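Local coordinates for protein 2-oxoglutarate-dependent dioxygenase DAO (Oryza sativa subsp. indica, PDB 6KUN) that binds indole-3-acetic acid and 2-oxoglutarate and probably catalyses the iron-dependent oxidation of that auxin to inactive 2-oxoindole-3-acetic acid, at residues Ala221-Arg226 with Ala259-Asp265; Gly90-Ala95 with Trp149-Phe153; Ser164-Pro168 with Val234-Ala239; Arg54-Asp58 with Tyr86-Gly90. One frame throughout, in Å; residues are numbered along the deposited sequence.

Contact 1 (Ala221-Arg226 with Ala259-Asp265); sequences AWSNGR and APGELVD
L263, R226 and W222 lose the most surface when the end of helix 217-222 meets the loop segment 259-265, between strands 256-257 and 275-276. The helix stops at W222 in a Schellman motif: N224 is the C-prime residue (phi 56°), with N224 N to A221 O at 3.1 Å and G225 N bonded to Q220 O. S223 to R226 then make a type I' turn, with G225 at phi 89°. Opposite, A259 and P260 are extended and G261 to L263 form a 3-10 turn (L263 N to P260 O 3.2 Å). The backbones come closest at W222 and A259, CA to CA 4.1 Å, where A259 CA lies 3.2 Å from W222 O in a CA-H...O contact. The W222 indole (chi1 t, chi2 96°) takes P260 CD over its five-membered ring, 3.9 Å from the centroid and 11° off the normal, a CH-pi contact; F178 meets the indole edge-to-face. L263 (chi1 and chi2 m) directs CB at N224 CB, 4.0 Å away. L263 O receives R226 NE at 3.0 Å, N224 ND2 at 3.2 Å and, weakly, R226 NH2 at 3.3 Å. R226 is extended (m, t, t), bringing NH2 to D265 OD2 at 2.7 Å; D265 OD1 bonds H268 N, and N224 OD1 bonds R271 N. One carbonyl thus collects donors from two side chains beside a salt bridge, so polar fixation supplements the proline-indole packing.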
loop_
_atom_site.group_PDB
_atom_site.type_symbol
_atom_site.label_atom_id
_atom_site.label_comp_id
_atom_site.label_asym_id
_atom_site.label_seq_id
_atom_site.Cartn_x
_atom_site.Cartn_y
_atom_site.Cartn_z
ATOM N N ALA B 221 -1.947 -26.826 22.320
ATOM C CA ALA B 221 -2.475 -27.575 23.455
ATOM C C ALA B 221 -3.966 -27.870 23.282
ATOM O O ALA B 221 -4.412 -29.006 23.467
ATOM C CB ALA B 221 -2.198 -26.838 24.774
ATOM N N TRP B 222 -4.753 -26.880 22.903
ATOM C CA TRP B 222 -6.173 -27.091 22.652
ATOM C C TRP B 222 -6.415 -28.108 21.547
ATOM O O TRP B 222 -7.429 -28.817 21.560
ATOM C CB TRP B 222 -6.797 -25.749 22.287
ATOM C CG TRP B 222 -8.230 -25.773 21.926
ATOM C CD1 TRP B 222 -9.295 -25.508 22.761
ATOM C CD2 TRP B 222 -8.768 -26.009 20.645
ATOM N NE1 TRP B 222 -10.464 -25.611 22.053
ATOM C CE2 TRP B 222 -10.167 -25.902 20.747
ATOM C CE3 TRP B 222 -8.204 -26.298 19.395
ATOM C CZ2 TRP B 222 -11.001 -26.080 19.661
ATOM C CZ3 TRP B 222 -9.031 -26.462 18.323
ATOM C CH2 TRP B 222 -10.418 -26.366 18.459
ATOM N N SER B 223 -5.521 -28.191 20.574
ATOM C CA SER B 223 -5.732 -29.100 19.452
ATOM C C SER B 223 -5.183 -30.499 19.726
ATOM O O SER B 223 -5.147 -31.330 18.825
ATOM C CB SER B 223 -5.103 -28.524 18.201
ATOM O OG SER B 223 -3.694 -28.625 18.263
ATOM N N ASN B 224 -4.735 -30.734 20.947
ATOM C CA ASN B 224 -4.094 -31.970 21.355
ATOM C C ASN B 224 -2.885 -32.302 20.511
ATOM O O ASN B 224 -2.686 -33.452 20.143
ATOM C CB ASN B 224 -5.054 -33.150 21.340
ATOM C CG ASN B 224 -4.522 -34.293 22.159
ATOM O OD1 ASN B 224 -4.035 -34.087 23.257
ATOM N ND2 ASN B 224 -4.516 -35.480 21.576
ATOM N N GLY B 225 -2.100 -31.297 20.175
ATOM C CA GLY B 225 -0.907 -31.517 19.388
ATOM C C GLY B 225 -1.088 -31.450 17.889
ATOM O O GLY B 225 -0.099 -31.563 17.167
ATOM N N ARG B 226 -2.304 -31.257 17.395
ATOM C CA ARG B 226 -2.551 -31.330 15.964
ATOM C C ARG B 226 -2.222 -30.047 15.208
ATOM O O ARG B 226 -1.995 -30.082 13.986
ATOM C CB ARG B 226 -4.018 -31.705 15.738
ATOM C CG ARG B 226 -4.340 -33.118 16.152
ATOM C CD ARG B 226 -5.818 -33.401 16.127
ATOM N NE ARG B 226 -6.045 -34.769 16.602
ATOM C CZ ARG B 226 -5.813 -35.852 15.857
ATOM N NH1 ARG B 226 -5.365 -35.711 14.619
ATOM N NH2 ARG B 226 -6.031 -37.062 16.355
ATOM N N ALA B 259 -8.041 -29.604 25.614
ATOM C CA ALA B 259 -8.379 -30.108 24.303
ATOM C C ALA B 259 -9.781 -30.699 24.307
ATOM O O ALA B 259 -10.206 -31.265 25.322
ATOM C CB ALA B 259 -7.365 -31.160 23.857
ATOM N N PRO B 260 -10.539 -30.548 23.228
ATOM C CA PRO B 260 -11.824 -31.256 23.121
ATOM C C PRO B 260 -11.642 -32.762 22.965
ATOM O O PRO B 260 -10.674 -33.240 22.363
ATOM C CB PRO B 260 -12.460 -30.627 21.869
ATOM C CG PRO B 260 -11.715 -29.276 21.679
ATOM C CD PRO B 260 -10.337 -29.533 22.161
ATOM N N GLY B 261 -12.608 -33.513 23.480
ATOM C CA GLY B 261 -12.601 -34.963 23.332
ATOM C C GLY B 261 -12.243 -35.532 21.965
ATOM O O GLY B 261 -11.464 -36.495 21.881
ATOM N N GLU B 262 -12.771 -34.975 20.872
ATOM C CA GLU B 262 -12.674 -35.650 19.590
ATOM C C GLU B 262 -11.280 -35.576 18.962
ATOM O O GLU B 262 -11.052 -36.210 17.916
ATOM C CB GLU B 262 -13.689 -35.086 18.584
ATOM C CG GLU B 262 -15.147 -35.220 19.002
ATOM C CD GLU B 262 -15.652 -34.023 19.812
ATOM O OE1 GLU B 262 -14.928 -33.549 20.726
ATOM O OE2 GLU B 262 -16.776 -33.564 19.522
ATOM N N LEU B 263 -10.344 -34.845 19.573
ATOM C CA LEU B 263 -8.985 -34.758 19.051
ATOM C C LEU B 263 -8.015 -35.723 19.734
ATOM O O LEU B 263 -6.840 -35.783 19.328
ATOM C CB LEU B 263 -8.439 -33.335 19.184
ATOM C CG LEU B 263 -9.258 -32.228 18.519
ATOM C CD1 LEU B 263 -9.675 -32.633 17.131
ATOM C CD2 LEU B 263 -10.465 -31.890 19.360
ATOM N N VAL B 264 -8.465 -36.456 20.759
ATOM C CA VAL B 264 -7.676 -37.509 21.401
ATOM C C VAL B 264 -8.261 -38.863 21.005
ATOM O O VAL B 264 -9.429 -39.156 21.296
ATOM C CB VAL B 264 -7.637 -37.363 22.933
ATOM C CG1 VAL B 264 -8.989 -36.900 23.472
ATOM C CG2 VAL B 264 -7.200 -38.710 23.575
ATOM N N ASP B 265 -7.443 -39.691 20.355
ATOM C CA ASP B 265 -7.866 -41.010 19.880
ATOM C C ASP B 265 -6.815 -42.040 20.269
ATOM O O ASP B 265 -5.810 -41.721 20.912
ATOM C CB ASP B 265 -8.103 -40.991 18.360
ATOM C CG ASP B 265 -6.999 -40.272 17.593
ATOM O OD1 ASP B 265 -5.818 -40.587 17.807
ATOM O OD2 ASP B 265 -7.314 -39.404 16.739
#

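Contact 2 (Gly90-Ala95 with Trp149-Phe153); sequences GLCDAA and WPCQF
The larger sheet of the jelly-roll core contains this antiparallel pairing, and Q152 places its side chain about 5 Å from the bound indole-3-acetic acid. The axes of 90-92 and 151-153 approach to 4.8 Å with their directions 159° apart. L91 and F153 form a hydrogen-bonded pair, CA to CA 5.0 Å, with L91 N to F153 O at 2.8 Å and F153 N to L91 O at 2.9 Å. At G90 a CB would clash with Q152 NE2; its CA instead makes a CA-H...O contact to F153 O at 3.3 Å. A cis peptide precedes D93 and the pairing changes character there. D93 (chi1 t, chi2 -1°) presents OD1 to C151 N at 2.9 Å, a side-chain acceptor, while A94 N donates to C151 O at 2.9 Å. The same OD1 accepts A95 N at 3.0 Å, an Asx turn. Apolar contacts follow: A94 CB to F153 CB 3.7 Å, L91 CB to F153 CB 4.2 Å and A95 CB to C151 SG 4.1 Å. On the other edge of 151-158 runs strand 242-249, joined by the backbone bond of Q152 with F248; helix 111-138 packs on A95, C151 and F153, and helix 97-106 on L91.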
loop_
_atom_site.group_PDB
_atom_site.type_symbol
_atom_site.label_atom_id
_atom_site.label_comp_id
_atom_site.label_asym_id
_atom_site.label_seq_id
_atom_site.Cartn_x
_atom_site.Cartn_y
_atom_site.Cartn_z
ATOM N N GLY B 90 -1.381 -1.065 22.772
ATOM C CA GLY B 90 -2.067 -2.318 23.010
ATOM C C GLY B 90 -3.404 -2.118 23.688
ATOM O O GLY B 90 -3.569 -1.205 24.513
ATOM N N LEU B 91 -4.333 -3.005 23.373
ATOM C CA LEU B 91 -5.710 -2.959 23.845
ATOM C C LEU B 91 -6.122 -4.357 24.262
ATOM O O LEU B 91 -6.207 -5.256 23.432
ATOM C CB LEU B 91 -6.634 -2.435 22.765
ATOM C CG LEU B 91 -8.099 -2.173 23.111
ATOM C CD1 LEU B 91 -8.817 -1.903 21.760
ATOM C CD2 LEU B 91 -8.825 -3.217 23.868
ATOM N N CYS B 92 -6.373 -4.517 25.542
ATOM C CA CYS B 92 -6.989 -5.689 26.178
ATOM C C CYS B 92 -8.144 -5.176 27.038
ATOM O O CYS B 92 -7.945 -4.221 27.803
ATOM C CB CYS B 92 -5.961 -6.410 27.052
ATOM S SG CYS B 92 -6.411 -8.085 27.462
ATOM N N ASP B 93 -9.350 -5.750 26.913
ATOM C CA ASP B 93 -9.724 -6.945 26.139
ATOM C C ASP B 93 -10.414 -6.548 24.830
ATOM O O ASP B 93 -11.492 -6.003 24.834
ATOM C CB ASP B 93 -10.662 -7.834 27.019
ATOM C CG ASP B 93 -11.158 -9.084 26.309
ATOM O OD1 ASP B 93 -10.821 -9.318 25.131
ATOM O OD2 ASP B 93 -11.893 -9.875 26.941
ATOM N N ALA B 94 -9.757 -6.822 23.691
ATOM C CA ALA B 94 -10.255 -6.353 22.412
ATOM C C ALA B 94 -11.470 -7.119 21.924
ATOM O O ALA B 94 -12.033 -6.746 20.899
ATOM C CB ALA B 94 -9.150 -6.413 21.362
ATOM N N ALA B 95 -11.877 -8.190 22.612
ATOM C CA ALA B 95 -13.124 -8.866 22.309
ATOM C C ALA B 95 -14.268 -8.324 23.131
ATOM O O ALA B 95 -15.423 -8.714 22.901
ATOM C CB ALA B 95 -13.003 -10.371 22.538
ATOM N N TRP B 149 -13.852 -15.238 23.658
ATOM C CA TRP B 149 -12.498 -15.444 24.131
ATOM C C TRP B 149 -11.786 -14.088 24.232
ATOM O O TRP B 149 -11.793 -13.319 23.263
ATOM C CB TRP B 149 -11.735 -16.359 23.175
ATOM C CG TRP B 149 -12.088 -17.815 23.217
ATOM C CD1 TRP B 149 -13.305 -18.378 23.477
ATOM C CD2 TRP B 149 -11.186 -18.900 22.930
ATOM N NE1 TRP B 149 -13.209 -19.760 23.397
ATOM C CE2 TRP B 149 -11.911 -20.100 23.092
ATOM C CE3 TRP B 149 -9.820 -18.971 22.631
ATOM C CZ2 TRP B 149 -11.333 -21.341 22.900
ATOM C CZ3 TRP B 149 -9.251 -20.223 22.461
ATOM C CH2 TRP B 149 -10.002 -21.375 22.584
ATOM N N PRO B 150 -11.107 -13.801 25.340
ATOM C CA PRO B 150 -10.282 -12.591 25.405
ATOM C C PRO B 150 -9.287 -12.477 24.259
ATOM O O PRO B 150 -8.704 -13.470 23.796
ATOM C CB PRO B 150 -9.585 -12.721 26.761
ATOM C CG PRO B 150 -10.627 -13.406 27.612
ATOM C CD PRO B 150 -11.174 -14.475 26.653
ATOM N N CYS B 151 -9.078 -11.227 23.823
ATOM C CA CYS B 151 -8.182 -10.898 22.716
ATOM C C CYS B 151 -7.327 -9.706 23.096
ATOM O O CYS B 151 -7.732 -8.853 23.894
ATOM C CB CYS B 151 -8.937 -10.551 21.421
ATOM S SG CYS B 151 -9.776 -11.941 20.598
ATOM N N GLN B 152 -6.130 -9.649 22.518
ATOM C CA GLN B 152 -5.292 -8.450 22.573
ATOM C C GLN B 152 -5.075 -7.892 21.161
ATOM O O GLN B 152 -4.754 -8.635 20.227
ATOM C CB GLN B 152 -3.954 -8.750 23.263
ATOM C CG GLN B 152 -2.916 -7.599 23.133
ATOM C CD GLN B 152 -2.517 -6.949 24.448
ATOM O OE1 GLN B 152 -2.991 -7.334 25.521
ATOM N NE2 GLN B 152 -1.643 -5.954 24.373
ATOM N N PHE B 153 -5.302 -6.599 21.015
ATOM C CA PHE B 153 -5.108 -5.875 19.767
ATOM C C PHE B 153 -3.855 -5.049 19.956
ATOM O O PHE B 153 -3.725 -4.366 20.974
ATOM C CB PHE B 153 -6.312 -4.986 19.452
ATOM C CG PHE B 153 -6.166 -4.181 18.166
ATOM C CD1 PHE B 153 -6.177 -4.807 16.935
ATOM C CD2 PHE B 153 -6.064 -2.806 18.204
ATOM C CE1 PHE B 153 -6.062 -4.072 15.761
ATOM C CE2 PHE B 153 -5.955 -2.082 17.038
ATOM C CZ PHE B 153 -5.953 -2.696 15.832
#

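Contact 3 (Ser164-Pro168 with Val234-Ala239); sequences SVGSP and VQCVAA
S164 to S167 form a type II turn, closed by S167 N to S164 O at 3.0 Å, with V165 at phi/psi -62°/133° and G166 at 88°/0°; a CB at G166 would be jammed against the V165 carbonyl. The chain then extends through P168 into strand 168-173. The partner segment continues strand 232-235 through V234 and Q235 and leaves it at C236. Two backbone hydrogen bonds hold the segments together: C236 N to S167 O at 2.7 Å and G166 N to C236 O at 3.0 Å. Both ends of C236 are therefore taken up, one by each of two turn residues. Next along, P168 and Q235 form an antiparallel non-hydrogen-bonded pair, CA to CA 4.2 Å, whose side chains diverge. This is where two neighbouring strands of the smaller sheet of the jelly roll begin and end; V234 carries the pairing on with backbone bonds to G169 and V170, and lies about 4 Å from the bound 2-oxoglutarate by its side chain. Among the side chains C236 is the most covered. Its CB-to-SG arm (chi1 t) lies under the turn, CB at 3.3 Å from S164 O and SG at 3.6 Å from both S164 CB and V165 CA. V165 (chi1 t) reaches past it, CG2 standing 4.2 Å from C236 SG, 3.9 Å from A239 CB and 3.5 Å from A239 N. Y160 touches C236 from outside the pair.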
loop_
_atom_site.group_PDB
_atom_site.type_symbol
_atom_site.label_atom_id
_atom_site.label_comp_id
_atom_site.label_asym_id
_atom_site.label_seq_id
_atom_site.Cartn_x
_atom_site.Cartn_y
_atom_site.Cartn_z
ATOM N N SER B 164 20.389 -0.531 12.031
ATOM C CA SER B 164 19.591 -1.697 12.404
ATOM C C SER B 164 19.624 -2.771 11.335
ATOM O O SER B 164 19.334 -3.919 11.631
ATOM C CB SER B 164 18.119 -1.293 12.590
ATOM O OG SER B 164 17.978 -0.396 13.674
ATOM N N VAL B 165 19.930 -2.412 10.087
ATOM C CA VAL B 165 19.776 -3.347 8.993
ATOM C C VAL B 165 20.674 -4.565 9.182
ATOM O O VAL B 165 21.889 -4.445 9.424
ATOM C CB VAL B 165 20.060 -2.663 7.640
ATOM C CG1 VAL B 165 20.058 -3.738 6.558
ATOM C CG2 VAL B 165 19.035 -1.588 7.348
ATOM N N GLY B 166 20.081 -5.749 8.982
ATOM C CA GLY B 166 20.745 -7.010 9.195
ATOM C C GLY B 166 20.647 -7.549 10.614
ATOM O O GLY B 166 21.236 -8.599 10.908
ATOM N N SER B 167 19.995 -6.867 11.484
ATOM C CA SER B 167 19.820 -7.205 12.890
ATOM C C SER B 167 18.422 -7.791 13.133
ATOM O O SER B 167 17.463 -7.447 12.443
ATOM C CB SER B 167 20.007 -5.941 13.741
ATOM O OG SER B 167 19.957 -6.215 15.129
ATOM N N PRO B 168 18.239 -8.684 14.102
ATOM C CA PRO B 168 16.871 -9.101 14.452
ATOM C C PRO B 168 16.030 -7.943 14.975
ATOM O O PRO B 168 16.444 -7.202 15.872
ATOM C CB PRO B 168 17.090 -10.164 15.538
ATOM C CG PRO B 168 18.428 -10.734 15.232
ATOM C CD PRO B 168 19.259 -9.611 14.634
ATOM N N VAL B 234 11.513 -11.613 13.534
ATOM C CA VAL B 234 11.470 -10.525 12.558
ATOM C C VAL B 234 12.877 -9.972 12.380
ATOM O O VAL B 234 13.414 -9.340 13.302
ATOM C CB VAL B 234 10.510 -9.410 12.994
ATOM C CG1 VAL B 234 10.621 -8.243 12.012
ATOM C CG2 VAL B 234 9.097 -9.927 13.037
ATOM N N GLN B 235 13.472 -10.205 11.208
ATOM C CA GLN B 235 14.731 -9.563 10.866
ATOM C C GLN B 235 14.492 -8.136 10.390
ATOM O O GLN B 235 13.526 -7.865 9.673
ATOM C CB GLN B 235 15.446 -10.308 9.739
ATOM C CG GLN B 235 16.207 -11.529 10.150
ATOM C CD GLN B 235 16.947 -12.128 8.969
ATOM O OE1 GLN B 235 17.107 -11.482 7.932
ATOM N NE2 GLN B 235 17.396 -13.370 9.117
ATOM N N CYS B 236 15.397 -7.241 10.756
ATOM C CA CYS B 236 15.402 -5.898 10.185
ATOM C C CYS B 236 15.984 -5.979 8.778
ATOM O O CYS B 236 17.143 -6.374 8.586
ATOM C CB CYS B 236 16.204 -4.910 11.026
ATOM S SG CYS B 236 16.343 -3.278 10.142
ATOM N N VAL B 237 15.169 -5.636 7.795
ATOM C CA VAL B 237 15.551 -5.799 6.410
ATOM C C VAL B 237 15.677 -4.472 5.695
ATOM O O VAL B 237 16.078 -4.452 4.522
ATOM C CB VAL B 237 14.572 -6.729 5.667
ATOM C CG1 VAL B 237 14.449 -8.075 6.409
ATOM C CG2 VAL B 237 13.212 -6.072 5.519
ATOM N N ALA B 238 15.384 -3.361 6.367
ATOM C CA ALA B 238 15.468 -2.056 5.727
ATOM C C ALA B 238 15.666 -0.996 6.787
ATOM O O ALA B 238 15.393 -1.215 7.974
ATOM C CB ALA B 238 14.211 -1.748 4.906
ATOM N N ALA B 239 16.134 0.173 6.345
ATOM C CA ALA B 239 16.451 1.270 7.248
ATOM C C ALA B 239 15.274 2.211 7.473
ATOM O O ALA B 239 15.484 3.403 7.723
ATOM C CB ALA B 239 17.656 2.058 6.712
#

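Contact 4 (Arg54-Asp58 with Tyr86-Gly90); sequences RALFD and YEAFG
A buried helix-on-sheet contact joins the C-terminal turn of helix 43-57 to strand 86-92. It is made by the side chains of L56 and F57 on the strand, where they meet side chains and the backbone CA of A88, without hydrogen bonds between the segments. The nearest CA pairs, F57 with A88 and L56 with F89, are 8.1 and 8.8 Å apart, too far for backbone pairing. The helix is regular through F57, and D58 N still bonds R54 O at 2.9 Å. The strand is extended, with E87 and F89 directing their CA-to-CB bonds at the helix and A88 away from it. F57 (chi1 -77°, m) and F89 (chi1 -67°, m) form an offset edge-to-face pair: the edge of F89 faces the ring of F57, centroids 5.2 Å apart, planes at 61°, with F57 CE1 3.6 Å from F89 CD1. F57 CE1 is also 3.8 Å from A88 CA, so it bears on three successive strand residues: E87 (chi1 p) contributes its CG, 3.6 Å from F57 CE1, while its carboxylate bonds Y76 OH and makes salt bridges to K64 and R157. L56 CB packs on F89 CE1 at 3.9 Å. M155 of strand 151-158 lies against both L56 and F89. Such packing of an N-terminal helix against the major sheet of the double-stranded beta-helix fits the 2-oxoglutarate dioxygenase fold of this family, here with the A88 side chain about 8 Å from the bound 2-oxoglutarate.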
loop_
_atom_site.group_PDB
_atom_site.type_symbol
_atom_site.label_atom_id
_atom_site.label_comp_id
_atom_site.label_asym_id
_atom_site.label_seq_id
_atom_site.Cartn_x
_atom_site.Cartn_y
_atom_site.Cartn_z
ATOM N N ARG B 54 -0.057 5.224 11.405
ATOM C CA ARG B 54 1.107 6.090 11.226
ATOM C C ARG B 54 0.919 7.442 11.888
ATOM O O ARG B 54 1.879 7.970 12.449
ATOM C CB ARG B 54 1.408 6.226 9.738
ATOM C CG ARG B 54 2.378 5.117 9.278
ATOM C CD ARG B 54 2.151 4.622 7.867
ATOM N NE ARG B 54 1.875 5.698 6.928
ATOM C CZ ARG B 54 1.902 5.566 5.603
ATOM N NH1 ARG B 54 2.215 4.398 5.049
ATOM N NH2 ARG B 54 1.628 6.609 4.831
ATOM N N ALA B 55 -0.310 7.964 11.904
ATOM C CA ALA B 55 -0.597 9.197 12.628
ATOM C C ALA B 55 -0.409 9.014 14.133
ATOM O O ALA B 55 0.192 9.864 14.799
ATOM C CB ALA B 55 -2.018 9.656 12.321
ATOM N N LEU B 56 -0.863 7.890 14.678
ATOM C CA LEU B 56 -0.668 7.618 16.088
ATOM C C LEU B 56 0.811 7.598 16.430
ATOM O O LEU B 56 1.242 8.156 17.448
ATOM C CB LEU B 56 -1.301 6.286 16.478
ATOM C CG LEU B 56 -2.794 6.280 16.663
ATOM C CD1 LEU B 56 -3.181 4.848 17.042
ATOM C CD2 LEU B 56 -3.214 7.332 17.704
ATOM N N PHE B 57 1.603 6.864 15.640
ATOM C CA PHE B 57 3.021 6.756 15.991
ATOM C C PHE B 57 3.779 8.045 15.671
ATOM O O PHE B 57 4.865 8.254 16.216
ATOM C CB PHE B 57 3.677 5.587 15.306
ATOM C CG PHE B 57 3.347 4.275 15.946
ATOM C CD1 PHE B 57 3.700 4.028 17.252
ATOM C CD2 PHE B 57 2.672 3.317 15.240
ATOM C CE1 PHE B 57 3.373 2.832 17.849
ATOM C CE2 PHE B 57 2.376 2.095 15.824
ATOM C CZ PHE B 57 2.715 1.864 17.139
ATOM N N ASP B 58 3.224 8.906 14.826
ATOM C CA ASP B 58 3.844 10.208 14.574
ATOM C C ASP B 58 3.457 11.266 15.599
ATOM O O ASP B 58 3.878 12.419 15.479
ATOM C CB ASP B 58 3.487 10.707 13.177
ATOM C CG ASP B 58 4.296 10.013 12.088
ATOM O OD1 ASP B 58 5.321 9.363 12.404
ATOM O OD2 ASP B 58 3.898 10.133 10.921
ATOM N N TYR B 86 11.406 -0.531 19.718
ATOM C CA TYR B 86 10.019 -0.970 19.649
ATOM C C TYR B 86 9.128 -0.069 20.488
ATOM O O TYR B 86 9.474 0.266 21.621
ATOM C CB TYR B 86 9.909 -2.419 20.122
ATOM C CG TYR B 86 8.498 -2.957 20.234
ATOM C CD1 TYR B 86 7.719 -3.162 19.099
ATOM C CD2 TYR B 86 7.949 -3.275 21.461
ATOM C CE1 TYR B 86 6.441 -3.656 19.190
ATOM C CE2 TYR B 86 6.656 -3.781 21.561
ATOM C CZ TYR B 86 5.911 -3.966 20.413
ATOM O OH TYR B 86 4.634 -4.463 20.462
ATOM N N GLU B 87 8.007 0.354 19.907
ATOM C CA GLU B 87 6.953 1.054 20.632
ATOM C C GLU B 87 5.619 0.540 20.110
ATOM O O GLU B 87 5.536 -0.030 19.021
ATOM C CB GLU B 87 7.074 2.577 20.507
ATOM C CG GLU B 87 6.701 3.156 19.161
ATOM C CD GLU B 87 7.099 4.629 19.035
ATOM O OE1 GLU B 87 7.989 4.928 18.204
ATOM O OE2 GLU B 87 6.534 5.496 19.764
ATOM N N ALA B 88 4.577 0.724 20.904
ATOM C CA ALA B 88 3.328 0.091 20.542
ATOM C C ALA B 88 2.169 0.700 21.305
ATOM O O ALA B 88 2.347 1.419 22.291
ATOM C CB ALA B 88 3.381 -1.419 20.809
ATOM N N PHE B 89 0.970 0.403 20.794
ATOM C CA PHE B 89 -0.304 0.656 21.454
ATOM C C PHE B 89 -0.994 -0.684 21.565
ATOM O O PHE B 89 -1.152 -1.376 20.542
ATOM C CB PHE B 89 -1.212 1.605 20.641
ATOM C CG PHE B 89 -0.708 3.008 20.524
ATOM C CD1 PHE B 89 0.243 3.350 19.575
ATOM C CD2 PHE B 89 -1.267 4.016 21.310
ATOM C CE1 PHE B 89 0.670 4.671 19.430
ATOM C CE2 PHE B 89 -0.851 5.335 21.183
ATOM C CZ PHE B 89 0.108 5.671 20.249
ATOM N N GLY B 90 -1.381 -1.065 22.772
ATOM C CA GLY B 90 -2.067 -2.318 23.010
ATOM C C GLY B 90 -3.404 -2.118 23.688
ATOM O O GLY B 90 -3.569 -1.205 24.513
#

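Contacts 2 and 4 share G90 and strand 86-92, their centres 17 Å apart: the strand takes helix 43-57 in contact 4 and pairs with strand 151-158 in contact 2. Ligand distances rank the set. The V234 side chain of contact 3 is about 4 Å from 2-oxoglutarate, Q152 of contact 2 about 5 Å from indole-3-acetic acid, and A88 of contact 4 about 8 Å from 2-oxoglutarate. Contact 1 is peripheral, the A221 side chain being about 13 Å from the bound indole-3-acetic acid. It nevertheless touches contact 2 through W222 CD1 and W149 CH2 at 4.2 Å. Contacts 3 and 4 have nearest atoms about 9 Å apart; each lies across the chain's centre from contact 1.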